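PDB 4MO9: periplasmic binding protein from Veillonella parvula, which probably captures a solute, perhaps an iron-siderophore complex, in the periplasm and hands it to a membrane transporter. Local coordinates for residues P96-I101 and A108-A113; V118-V123 and E162-A167; P200-E205 and K332-E337; S265-P268 and T272-R275; V326-A331 and E345-E350. All blocks are in the same frame, centred on the assembly; numbering follows the deposited sequence.

Interaction 1 (P96-I101 and A108-A113); sequences PVVGTI and AEQVVA
Val-98 and Val-111 meet where a loop of the amino-terminal alpha/beta lobe passes the short helix 108-112. The lobe is built on a parallel sheet, as in TroA-like solute-binding proteins, and both valines also touch Val-42 of its strand 41-42. The side chain of Val-98 carries most of the contact from the loop. Its CB lies 4.1 Å from Val-111 CG2. One bond further out, CG1 comes 4.0 Å from the same methyl, so the two valines touch branch to branch. CG1 also lies against the amide end of Gln-110, 4.1 Å from Gln-110 CD. With chi1 at -63°, CG1 stands beside the backbone N of Val-98 and faces the helix. Leu-114 adds a further apolar neighbour for Val-98. The loop backbone is also held by bonds from Pro-96 and Val-98 to Met-70, just past strand 67-69. Gln-110 comes across Val-98 at about a right angle. Its chain starts anti to the backbone N and then bends at chi2 (-97°). That bend brings Gln-110 CD to 3.7 Å from Val-97 O.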
# COMPACT_ATOMS: atom_id res chain seq x y z
N PRO A 96 -23.84 -4.93 1.07
CA PRO A 96 -24.01 -4.78 2.52
C PRO A 96 -22.69 -4.44 3.21
O PRO A 96 -21.66 -5.03 2.88
CB PRO A 96 -24.50 -6.17 2.95
CG PRO A 96 -25.29 -6.65 1.76
CD PRO A 96 -24.53 -6.13 0.55
N VAL A 97 -22.72 -3.48 4.13
CA VAL A 97 -21.52 -3.01 4.81
C VAL A 97 -21.24 -3.86 6.05
O VAL A 97 -22.18 -4.25 6.75
CB VAL A 97 -21.69 -1.52 5.20
CG1 VAL A 97 -20.57 -1.06 6.12
CG2 VAL A 97 -21.74 -0.65 3.95
N VAL A 98 -19.97 -4.17 6.32
CA VAL A 98 -19.59 -4.87 7.55
C VAL A 98 -18.58 -4.06 8.35
O VAL A 98 -17.87 -3.21 7.80
CB VAL A 98 -18.98 -6.28 7.28
CG1 VAL A 98 -19.99 -7.18 6.62
CG2 VAL A 98 -17.73 -6.17 6.41
N GLY A 99 -18.50 -4.32 9.66
CA GLY A 99 -17.53 -3.62 10.49
C GLY A 99 -16.11 -4.07 10.18
O GLY A 99 -15.88 -4.91 9.31
N THR A 100 -15.15 -3.50 10.91
CA THR A 100 -13.75 -3.88 10.76
C THR A 100 -13.25 -4.56 12.04
O THR A 100 -13.51 -4.08 13.14
CB THR A 100 -12.90 -2.64 10.39
OG1 THR A 100 -13.24 -2.24 9.05
CG2 THR A 100 -11.42 -2.96 10.44
N ILE A 101 -12.55 -5.68 11.89
CA ILE A 101 -11.95 -6.40 13.03
C ILE A 101 -11.05 -5.46 13.82
O ILE A 101 -10.22 -4.77 13.23
CB ILE A 101 -11.08 -7.59 12.55
CG1 ILE A 101 -11.94 -8.66 11.88
CG2 ILE A 101 -10.29 -8.20 13.71
CD1 ILE A 101 -12.84 -9.40 12.85
N ALA A 108 -19.89 -9.97 14.62
CA ALA A 108 -19.74 -11.30 14.03
C ALA A 108 -21.06 -11.87 13.52
O ALA A 108 -21.11 -12.48 12.45
CB ALA A 108 -19.09 -12.24 15.03
N GLU A 109 -22.13 -11.69 14.29
CA GLU A 109 -23.45 -12.18 13.91
C GLU A 109 -23.97 -11.51 12.63
O GLU A 109 -24.64 -12.15 11.82
CB GLU A 109 -24.44 -11.98 15.06
CG GLU A 109 -24.25 -12.93 16.26
CD GLU A 109 -23.01 -12.61 17.08
OE1 GLU A 109 -22.59 -11.43 17.10
OE2 GLU A 109 -22.44 -13.54 17.70
N GLN A 110 -23.65 -10.23 12.45
CA GLN A 110 -24.06 -9.51 11.24
C GLN A 110 -23.34 -10.07 10.02
O GLN A 110 -23.91 -10.22 8.94
CB GLN A 110 -23.79 -8.01 11.39
CG GLN A 110 -24.29 -7.15 10.23
CD GLN A 110 -23.21 -6.83 9.20
OE1 GLN A 110 -23.52 -6.40 8.08
NE2 GLN A 110 -21.96 -7.04 9.57
N VAL A 111 -22.07 -10.42 10.21
CA VAL A 111 -21.28 -10.99 9.13
C VAL A 111 -21.76 -12.40 8.77
O VAL A 111 -21.97 -12.70 7.59
CB VAL A 111 -19.79 -11.03 9.49
CG1 VAL A 111 -19.01 -11.72 8.38
CG2 VAL A 111 -19.27 -9.61 9.73
N VAL A 112 -21.93 -13.25 9.78
CA VAL A 112 -22.46 -14.61 9.59
C VAL A 112 -23.78 -14.58 8.84
O VAL A 112 -24.07 -15.46 8.03
CB VAL A 112 -22.64 -15.34 10.95
CG1 VAL A 112 -23.35 -16.68 10.78
CG2 VAL A 112 -21.28 -15.54 11.62
N ALA A 113 -24.57 -13.54 9.08
CA ALA A 113 -25.88 -13.40 8.47
C ALA A 113 -25.81 -13.12 6.97
O ALA A 113 -26.82 -13.18 6.26
CB ALA A 113 -26.67 -12.33 9.16

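Interaction 2 (V118-V123 and E162-A167); sequences VIFIPV and EAIGKA
Phe-120 points from strand 118-122 into the side of helix 154-168 and meets Ile-164 and Ala-167. This is a helix packed on the parallel sheet of an alpha/beta lobe, and the three touching residues are all buried. The tight part is the outer half of the Phe-120 ring. Its CE1 atom lies 3.9 Å from Ile-164 CG1, and the same ring carbon is 3.9 Å from Ile-164 CA, so the ring reaches the helix backbone itself. Ile-164 CG2 sits over one face of the ring. Ala-167 comes at the edge instead, with its CB in the ring plane and 3.8 Å from Phe-120 CZ. The ring tip therefore fits between residues one helical turn apart. The chi1 of Ile-164 is -61°, which puts CG1 beside the backbone N and CG2 anti to that N; both branches lie on the same side of the ring plane.

The rest of the contact is looser. Val-118 also points toward the helix, but its side chain stops short of contact with 162-167. On the far side of the helix, Glu-162 is exposed to solvent. Lys-166 is partly exposed, and its NZ bonds to the backbone oxygen of Glu-23.

Around the contact, Ile-55 of helix 52-59 touches both Phe-120 and Ile-164, and Leu-58 adds to Ile-164. Ile-145 of the next strand, 143-147, borders Phe-120 and Ala-167. Ile-24 of strand 22-25 packs on Ala-167 from the small antiparallel sheet.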
# COMPACT_ATOMS: atom_id res chain seq x y z
N VAL A 118 -15.81 -17.06 2.29
CA VAL A 118 -14.42 -16.86 2.68
C VAL A 118 -14.15 -15.43 3.15
O VAL A 118 -14.75 -14.47 2.65
CB VAL A 118 -13.44 -17.24 1.54
CG1 VAL A 118 -13.55 -16.26 0.42
CG2 VAL A 118 -12.00 -17.24 2.04
N ILE A 119 -13.26 -15.29 4.12
CA ILE A 119 -12.76 -13.98 4.51
C ILE A 119 -11.24 -14.03 4.43
O ILE A 119 -10.63 -14.97 4.95
CB ILE A 119 -13.25 -13.60 5.94
CG1 ILE A 119 -12.66 -12.27 6.39
CG2 ILE A 119 -12.91 -14.67 6.96
CD1 ILE A 119 -13.26 -11.82 7.70
N PHE A 120 -10.64 -13.05 3.75
CA PHE A 120 -9.19 -12.93 3.67
C PHE A 120 -8.72 -11.99 4.76
O PHE A 120 -9.23 -10.86 4.91
CB PHE A 120 -8.74 -12.40 2.29
CG PHE A 120 -9.17 -13.26 1.14
CD1 PHE A 120 -8.41 -14.38 0.75
CD2 PHE A 120 -10.33 -12.98 0.44
CE1 PHE A 120 -8.81 -15.19 -0.31
CE2 PHE A 120 -10.75 -13.80 -0.64
CZ PHE A 120 -9.98 -14.90 -1.01
N ILE A 121 -7.73 -12.43 5.54
CA ILE A 121 -7.26 -11.64 6.68
C ILE A 121 -5.77 -11.39 6.58
O ILE A 121 -4.98 -12.33 6.51
CB ILE A 121 -7.55 -12.37 8.01
CG1 ILE A 121 -9.06 -12.53 8.21
CG2 ILE A 121 -6.93 -11.59 9.19
CD1 ILE A 121 -9.78 -11.21 8.57
N PRO A 122 -5.36 -10.11 6.57
CA PRO A 122 -3.91 -9.86 6.60
C PRO A 122 -3.27 -10.41 7.87
O PRO A 122 -3.89 -10.40 8.95
CB PRO A 122 -3.83 -8.32 6.57
CG PRO A 122 -5.09 -7.90 5.85
CD PRO A 122 -6.14 -8.88 6.37
N VAL A 123 -2.04 -10.91 7.76
CA VAL A 123 -1.30 -11.38 8.92
C VAL A 123 -1.21 -10.34 10.04
O VAL A 123 -1.30 -10.67 11.22
CB VAL A 123 0.11 -11.88 8.51
CG1 VAL A 123 1.04 -12.00 9.72
CG2 VAL A 123 0.01 -13.22 7.76
N GLU A 162 -1.40 -15.73 -5.24
CA GLU A 162 -1.74 -17.08 -5.67
C GLU A 162 -2.94 -17.63 -4.88
O GLU A 162 -3.86 -18.24 -5.46
CB GLU A 162 -0.49 -17.96 -5.54
CG GLU A 162 -0.67 -19.47 -5.59
CD GLU A 162 0.61 -20.18 -5.16
OE1 GLU A 162 0.52 -21.15 -4.38
OE2 GLU A 162 1.70 -19.73 -5.60
N ALA A 163 -2.95 -17.39 -3.56
CA ALA A 163 -4.03 -17.89 -2.71
C ALA A 163 -5.39 -17.24 -3.03
O ALA A 163 -6.43 -17.93 -3.09
CB ALA A 163 -3.68 -17.72 -1.23
N ILE A 164 -5.38 -15.93 -3.23
CA ILE A 164 -6.61 -15.20 -3.55
C ILE A 164 -7.12 -15.64 -4.92
O ILE A 164 -8.33 -15.88 -5.10
CB ILE A 164 -6.40 -13.67 -3.53
CG1 ILE A 164 -5.96 -13.22 -2.13
CG2 ILE A 164 -7.68 -12.95 -3.95
CD1 ILE A 164 -5.61 -11.73 -2.03
N GLY A 165 -6.22 -15.76 -5.89
CA GLY A 165 -6.61 -16.23 -7.21
C GLY A 165 -7.20 -17.64 -7.20
O GLY A 165 -8.22 -17.90 -7.85
N LYS A 166 -6.56 -18.55 -6.47
CA LYS A 166 -7.04 -19.93 -6.46
C LYS A 166 -8.40 -20.01 -5.77
O LYS A 166 -9.29 -20.76 -6.19
CB LYS A 166 -6.02 -20.87 -5.81
CG LYS A 166 -6.37 -22.35 -5.98
CD LYS A 166 -5.20 -23.24 -5.60
CE LYS A 166 -5.46 -24.69 -6.01
NZ LYS A 166 -4.36 -25.57 -5.55
N ALA A 167 -8.58 -19.21 -4.71
CA ALA A 167 -9.85 -19.15 -4.00
C ALA A 167 -10.99 -18.70 -4.92
O ALA A 167 -12.13 -19.17 -4.81
CB ALA A 167 -9.73 -18.23 -2.80

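Interaction 3 (P200-E205 and K332-E337); sequences PTVYLE and KTFYPE
Pro-200 rests its ring against Phe-334 and Tyr-335, touching each with a different atom, at the point where helix 324-334 ends beside the start of strand 201-206. The contact belongs to the carboxy-terminal alpha/beta lobe. Two neighbouring atoms of the proline ring divide the work. CG meets the helix residue, 3.8 Å from Phe-334 CB and equally near its carbonyl oxygen. CD meets the residue after it, 3.7 Å from Tyr-335 CZ and 3.5 Å from Tyr-335 OH. The proline and Phe-334 cross at about a right angle, whereas Tyr-335 runs past it at a slant.

Tyr-335 is the first residue after the helix to leave helical geometry, with phi at -133°. The end of its side chain comes nearer the strand segment than its start does. The hydroxyl does not depend on the proline: it bonds to the backbone oxygen of Gly-232.

Val-202, two residues along the strand, extends the contact. It too stands at about a right angle to Phe-334, and its CG2 methyl is 4.1 Å from Phe-334 CE1. At chi1 57° this methyl lies anti to the backbone N of Val-202. Phe-334 is thus met at CB by the proline and near its ring tip by the valine.

Strand 201-206 runs between strands 234-235 and 259-263 of the mixed sheet. Ile-259 of the latter touches Pro-200, Val-202 and Phe-334. Ala-228 of helix 224-230 and Ala-233 of the following loop lie against Phe-334.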
# COMPACT_ATOMS: atom_id res chain seq x y z
N PRO A 200 22.87 6.62 -0.59
CA PRO A 200 22.43 7.97 -0.23
C PRO A 200 21.68 7.94 1.09
O PRO A 200 20.93 6.99 1.34
CB PRO A 200 21.49 8.36 -1.38
CG PRO A 200 21.08 7.10 -2.00
CD PRO A 200 22.22 6.13 -1.81
N THR A 201 21.91 8.95 1.92
CA THR A 201 21.18 9.11 3.16
C THR A 201 19.82 9.71 2.84
O THR A 201 19.72 10.59 1.98
CB THR A 201 21.94 10.01 4.16
OG1 THR A 201 22.32 11.23 3.52
CG2 THR A 201 23.19 9.30 4.69
N VAL A 202 18.78 9.23 3.51
CA VAL A 202 17.44 9.71 3.23
C VAL A 202 16.63 10.00 4.50
O VAL A 202 16.67 9.22 5.46
CB VAL A 202 16.67 8.72 2.30
CG1 VAL A 202 16.61 7.33 2.93
CG2 VAL A 202 15.28 9.22 1.99
N TYR A 203 15.94 11.14 4.51
CA TYR A 203 14.97 11.42 5.57
C TYR A 203 13.57 11.16 5.03
O TYR A 203 13.19 11.70 3.98
CB TYR A 203 15.10 12.85 6.11
CG TYR A 203 13.94 13.25 6.98
CD1 TYR A 203 13.59 12.49 8.09
CD2 TYR A 203 13.16 14.36 6.68
CE1 TYR A 203 12.51 12.82 8.89
CE2 TYR A 203 12.07 14.70 7.47
CZ TYR A 203 11.75 13.93 8.58
OH TYR A 203 10.68 14.26 9.38
N LEU A 204 12.80 10.33 5.73
CA LEU A 204 11.47 9.91 5.28
C LEU A 204 10.41 10.47 6.22
O LEU A 204 10.56 10.38 7.44
CB LEU A 204 11.37 8.39 5.28
CG LEU A 204 12.36 7.56 4.46
CD1 LEU A 204 12.24 6.08 4.82
CD2 LEU A 204 12.12 7.75 2.98
N GLU A 205 9.35 11.04 5.68
CA GLU A 205 8.30 11.57 6.56
C GLU A 205 6.94 11.44 5.90
O GLU A 205 6.79 11.73 4.70
CB GLU A 205 8.56 13.04 6.94
CG GLU A 205 7.54 13.58 7.96
CD GLU A 205 7.62 15.10 8.17
OE1 GLU A 205 8.75 15.65 8.22
OE2 GLU A 205 6.55 15.74 8.31
N LYS A 332 14.95 3.96 -8.19
CA LYS A 332 15.22 4.96 -9.22
C LYS A 332 15.53 6.34 -8.62
O LYS A 332 16.33 7.10 -9.18
CB LYS A 332 14.04 5.04 -10.21
CG LYS A 332 14.20 6.04 -11.35
CD LYS A 332 12.96 5.97 -12.26
CE LYS A 332 13.10 6.80 -13.53
NZ LYS A 332 13.96 6.17 -14.56
N THR A 333 14.92 6.65 -7.48
CA THR A 333 15.17 7.94 -6.81
C THR A 333 16.57 7.95 -6.21
O THR A 333 17.32 8.93 -6.34
CB THR A 333 14.13 8.20 -5.70
OG1 THR A 333 12.83 8.36 -6.30
CG2 THR A 333 14.47 9.46 -4.88
N PHE A 334 16.91 6.86 -5.54
CA PHE A 334 18.22 6.72 -4.91
C PHE A 334 19.35 6.54 -5.93
O PHE A 334 20.45 7.03 -5.71
CB PHE A 334 18.22 5.56 -3.91
CG PHE A 334 17.15 5.66 -2.86
CD1 PHE A 334 16.74 6.90 -2.40
CD2 PHE A 334 16.54 4.51 -2.34
CE1 PHE A 334 15.75 7.00 -1.44
CE2 PHE A 334 15.55 4.61 -1.38
CZ PHE A 334 15.15 5.87 -0.93
N TYR A 335 19.07 5.82 -7.02
CA TYR A 335 20.11 5.52 -8.02
C TYR A 335 19.63 5.77 -9.46
O TYR A 335 19.43 4.82 -10.23
CB TYR A 335 20.55 4.05 -7.87
CG TYR A 335 21.11 3.71 -6.50
CD1 TYR A 335 20.31 3.08 -5.55
CD2 TYR A 335 22.42 4.02 -6.16
CE1 TYR A 335 20.80 2.77 -4.30
CE2 TYR A 335 22.93 3.70 -4.90
CZ TYR A 335 22.11 3.07 -3.97
OH TYR A 335 22.59 2.74 -2.72
N PRO A 336 19.45 7.05 -9.83
CA PRO A 336 18.83 7.48 -11.09
C PRO A 336 19.47 6.89 -12.35
O PRO A 336 18.75 6.44 -13.25
CB PRO A 336 19.01 9.00 -11.08
CG PRO A 336 19.06 9.35 -9.63
CD PRO A 336 19.76 8.20 -8.95
N GLU A 337 20.80 6.92 -12.42
CA GLU A 337 21.51 6.45 -13.61
C GLU A 337 21.48 4.93 -13.74
O GLU A 337 21.63 4.40 -14.85
CB GLU A 337 22.95 6.97 -13.60
CG GLU A 337 23.06 8.49 -13.58
CD GLU A 337 22.67 9.13 -14.91
OE1 GLU A 337 22.33 10.34 -14.91
OE2 GLU A 337 22.72 8.43 -15.96

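Interaction 4 (S265-P268 and T272-R275); sequences SYWP and TSMR
Ser-265 O, Trp-267 N, Ser-273 OG and Arg-275 NE all grip one water between the two limbs of a loop that doubles back after strand 259-263. The water accepts from Trp-267 N at 2.9 Å and from Arg-275 NE at 3.1 Å, and it donates to Ser-273 OG at 2.8 Å. Ser-273 OG has a further partner in Lys-270 O. A second water joins Arg-275 NH2, 2.9 Å away, to Trp-267 O. Both waters lie in the guanidinium plane, at its edge. Over one face of that group stands Tyr-266, with its CD1 atom 3.7 Å above the centre and the two planes 68° apart. Bends at chi2 (67°) and chi3 fold the arginine back to this place. Its NH1 bonds to Glu-279 O. A leucine here would probably leave both waters short of a donor and Glu-279 O without its mate. Directly between the limbs, Ser-265 N donates to Met-274 O at 3.1 Å. The selenomethionine side chain of Met-274 turns the other way, onto Leu-288 and Leu-289 of helix 282-295. Tyr-266 reaches helix 79-88 across the cleft, where it touches Ala-79 and Asp-80 and its hydroxyl bonds to Lys-83.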
# COMPACT_ATOMS: atom_id res chain seq x y z
N SER A 265 -0.95 11.87 0.43
CA SER A 265 -2.16 11.06 0.36
C SER A 265 -3.37 11.97 0.36
O SER A 265 -3.24 13.19 0.16
CB SER A 265 -2.25 10.10 1.55
OG SER A 265 -3.22 9.08 1.30
N TYR A 266 -4.54 11.39 0.58
CA TYR A 266 -5.77 12.18 0.65
C TYR A 266 -6.12 12.45 2.11
O TYR A 266 -6.65 11.57 2.80
CB TYR A 266 -6.91 11.45 -0.07
CG TYR A 266 -8.21 12.23 -0.11
CD1 TYR A 266 -8.30 13.39 -0.87
CD2 TYR A 266 -9.32 11.82 0.61
CE1 TYR A 266 -9.48 14.13 -0.92
CE2 TYR A 266 -10.51 12.56 0.57
CZ TYR A 266 -10.58 13.70 -0.20
OH TYR A 266 -11.74 14.44 -0.26
N TRP A 267 -5.78 13.65 2.58
CA TRP A 267 -6.05 14.07 3.97
C TRP A 267 -6.79 15.41 3.97
O TRP A 267 -6.21 16.44 4.32
CB TRP A 267 -4.73 14.22 4.76
CG TRP A 267 -4.00 12.92 5.02
CD1 TRP A 267 -4.47 11.83 5.70
CD2 TRP A 267 -2.66 12.59 4.62
NE1 TRP A 267 -3.51 10.84 5.74
CE2 TRP A 267 -2.39 11.28 5.08
CE3 TRP A 267 -1.67 13.28 3.91
CZ2 TRP A 267 -1.16 10.65 4.85
CZ3 TRP A 267 -0.45 12.65 3.68
CH2 TRP A 267 -0.21 11.34 4.15
N PRO A 268 -8.09 15.38 3.61
CA PRO A 268 -8.87 16.62 3.42
C PRO A 268 -9.05 17.45 4.69
O PRO A 268 -9.37 18.63 4.59
CB PRO A 268 -10.22 16.11 2.92
CG PRO A 268 -10.32 14.70 3.44
CD PRO A 268 -8.91 14.17 3.43
N THR A 272 -2.92 21.71 4.62
CA THR A 272 -1.53 21.85 4.20
C THR A 272 -0.79 20.52 4.07
O THR A 272 0.42 20.50 3.84
CB THR A 272 -0.73 22.71 5.18
OG1 THR A 272 -0.73 22.07 6.47
CG2 THR A 272 -1.33 24.11 5.29
N SER A 273 -1.51 19.40 4.23
CA SER A 273 -0.86 18.10 4.10
C SER A 273 -0.42 17.88 2.65
O SER A 273 -1.02 18.44 1.72
CB SER A 273 -1.78 16.97 4.58
OG SER A 273 -2.97 16.86 3.82
N MSE A 274 0.63 17.10 2.45
CA MSE A 274 1.05 16.74 1.10
C MSE A 274 -0.06 15.94 0.43
O MSE A 274 -0.50 14.92 0.96
CB MSE A 274 2.31 15.89 1.14
CG MSE A 274 2.80 15.48 -0.24
SE MSE A 274 3.18 17.07 -1.31
CE MSE A 274 3.23 16.10 -3.02
N ARG A 275 -0.50 16.41 -0.74
CA ARG A 275 -1.63 15.81 -1.45
C ARG A 275 -1.18 14.99 -2.68
O ARG A 275 -0.54 15.52 -3.59
CB ARG A 275 -2.63 16.89 -1.89
CG ARG A 275 -3.80 16.38 -2.72
CD ARG A 275 -4.75 15.46 -1.92
NE ARG A 275 -5.52 16.22 -0.94
CZ ARG A 275 -6.69 16.81 -1.21
NH1 ARG A 275 -7.21 16.71 -2.42
NH2 ARG A 275 -7.33 17.50 -0.26
O HOH W 1 -3.82 15.48 1.50
O HOH W 2 -5.88 18.17 2.20

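Interaction 5 (V326-A331 and E345-E350); sequences VFEYLA and EATLKE
Helices 324-334 and 344-355 of the carboxy-terminal lobe pack beside the long helix 171-194, which spans from one lobe to the other as in TroA-like binding proteins. They meet here through a single pair of buried side chains, Glu-328 and Thr-347. Both point toward the opposite helix. The backbones stay well apart, with 8.5 Å between Glu-328 CA and Thr-347 CA. The link is polar: Thr-347 OG1 donates to Glu-328 OE1. The modelled separation of these two atoms, 2.4 Å, is very short, so its exact length is doubtful. The carboxylate oxygen also lies by the carbon atoms of the threonine, with Glu-328 OE1 3.6 Å from Thr-347 CG2.

Glu-328 reaches over with an extended chain. Its CG starts beside the backbone N (chi1 -68°), and chi2 at -174° carries the carboxylate straight out. Thr-347 sets its hydroxyl beside its own backbone N, where weak bonds to Asp-343 O and Arg-184 NE also reach it. Arg-184, from helix 171-194, touches Glu-328 as well. Its charge would probably favour an ionised carboxylate.

A leucine in place of Glu-328 would probably leave the Thr-347 hydroxyl without its carboxylate partner and remove a negative group from beside Arg-184. Nearby, Phe-327 packs on helices 171-194 and 224-230, and the ring of Tyr-329 stacks with that of Phe-365. Of the two carboxylate oxygens only OE1 bonds to the threonine; Glu-328 OE2 is 3.5 Å from Thr-347 OG1, at a poor angle.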
# COMPACT_ATOMS: atom_id res chain seq x y z
N VAL A 326 6.39 1.07 -6.06
CA VAL A 326 7.09 1.76 -4.97
C VAL A 326 8.54 1.30 -4.91
O VAL A 326 9.45 2.12 -4.71
CB VAL A 326 6.43 1.49 -3.61
CG1 VAL A 326 7.20 2.18 -2.50
CG2 VAL A 326 4.99 2.00 -3.62
N PHE A 327 8.76 0.00 -5.06
CA PHE A 327 10.12 -0.54 -5.12
C PHE A 327 10.90 0.16 -6.23
O PHE A 327 12.05 0.58 -6.02
CB PHE A 327 10.09 -2.06 -5.39
CG PHE A 327 9.87 -2.91 -4.16
CD1 PHE A 327 8.58 -3.19 -3.72
CD2 PHE A 327 10.94 -3.48 -3.48
CE1 PHE A 327 8.36 -4.00 -2.60
CE2 PHE A 327 10.74 -4.30 -2.34
CZ PHE A 327 9.44 -4.56 -1.91
N GLU A 328 10.28 0.31 -7.39
CA GLU A 328 10.92 0.98 -8.52
C GLU A 328 11.18 2.46 -8.25
O GLU A 328 12.25 2.99 -8.56
CB GLU A 328 10.06 0.83 -9.78
CG GLU A 328 9.99 -0.60 -10.33
CD GLU A 328 9.25 -0.65 -11.64
OE1 GLU A 328 8.32 0.18 -11.84
OE2 GLU A 328 9.59 -1.50 -12.50
N TYR A 329 10.19 3.14 -7.67
CA TYR A 329 10.34 4.58 -7.39
C TYR A 329 11.47 4.86 -6.41
O TYR A 329 12.24 5.80 -6.58
CB TYR A 329 9.04 5.15 -6.82
CG TYR A 329 9.08 6.66 -6.65
CD1 TYR A 329 9.12 7.24 -5.39
CD2 TYR A 329 9.10 7.49 -7.77
CE1 TYR A 329 9.17 8.63 -5.25
CE2 TYR A 329 9.14 8.87 -7.63
CZ TYR A 329 9.18 9.44 -6.37
OH TYR A 329 9.22 10.82 -6.25
N LEU A 330 11.58 4.04 -5.37
CA LEU A 330 12.62 4.26 -4.37
C LEU A 330 14.00 4.01 -4.97
O LEU A 330 14.91 4.81 -4.80
CB LEU A 330 12.40 3.37 -3.14
CG LEU A 330 11.22 3.73 -2.25
CD1 LEU A 330 10.97 2.60 -1.26
CD2 LEU A 330 11.47 5.04 -1.52
N ALA A 331 14.15 2.90 -5.70
CA ALA A 331 15.45 2.55 -6.28
C ALA A 331 15.89 3.54 -7.35
O ALA A 331 17.08 3.94 -7.42
CB ALA A 331 15.41 1.14 -6.85
N GLU A 345 5.95 5.39 -12.61
CA GLU A 345 4.60 5.85 -12.92
C GLU A 345 3.95 4.97 -13.99
O GLU A 345 2.77 4.63 -13.90
CB GLU A 345 4.58 7.33 -13.36
CG GLU A 345 3.19 7.93 -13.19
CD GLU A 345 2.98 9.24 -13.91
OE1 GLU A 345 3.98 9.90 -14.27
OE2 GLU A 345 1.80 9.60 -14.11
N ALA A 346 4.73 4.60 -15.00
CA ALA A 346 4.22 3.72 -16.06
C ALA A 346 3.85 2.35 -15.49
O ALA A 346 2.88 1.73 -15.94
CB ALA A 346 5.24 3.59 -17.16
N THR A 347 4.61 1.87 -14.50
CA THR A 347 4.28 0.60 -13.85
C THR A 347 2.92 0.64 -13.15
O THR A 347 2.12 -0.29 -13.30
CB THR A 347 5.35 0.22 -12.81
OG1 THR A 347 6.57 -0.11 -13.50
CG2 THR A 347 4.89 -0.97 -11.97
N LEU A 348 2.66 1.70 -12.40
CA LEU A 348 1.37 1.84 -11.72
C LEU A 348 0.24 1.94 -12.75
O LEU A 348 -0.76 1.20 -12.66
CB LEU A 348 1.35 3.04 -10.77
CG LEU A 348 0.11 3.21 -9.88
CD1 LEU A 348 -0.10 1.99 -8.97
CD2 LEU A 348 0.17 4.48 -9.06
N LYS A 349 0.40 2.83 -13.72
CA LYS A 349 -0.58 2.99 -14.80
C LYS A 349 -0.85 1.66 -15.52
O LYS A 349 -2.00 1.30 -15.81
CB LYS A 349 -0.11 4.07 -15.80
CG LYS A 349 -1.03 4.21 -17.00
CD LYS A 349 -0.56 5.27 -17.99
CE LYS A 349 -1.43 5.22 -19.23
NZ LYS A 349 -2.87 5.37 -18.90
N GLU A 350 0.22 0.92 -15.80
CA GLU A 350 0.09 -0.34 -16.51
C GLU A 350 -0.65 -1.38 -15.66
O GLU A 350 -1.44 -2.17 -16.19
CB GLU A 350 1.46 -0.86 -16.94
CG GLU A 350 1.41 -2.04 -17.88
CD GLU A 350 2.78 -2.42 -18.40
OE1 GLU A 350 3.73 -1.62 -18.24
OE2 GLU A 350 2.91 -3.53 -18.98

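Interactions 1 and 2 lie in the amino-terminal lobe, their centres about 18 Å apart, and helix 108-112 leads along the chain to strand 118-122. Interactions 3, 4 and 5 lie in the other lobe. Interactions 3 and 5 share helix 324-334, with centres about 14 Å apart, and interaction 4 is nested in the chain loop that interaction 3 closes. Interactions 1 and 3 are the most distant pair, about 43 Å between centres. The bound trimethylamine oxide sits by Trp-45, Ala-48, Ser-73 and Arg-78. Interaction 4 faces it across the cleft. The side chain of Trp-267 is about 10 Å from the trimethylamine oxide, Gly-99 of interaction 1 about 11 Å and the side chain of Phe-120 about 14 Å.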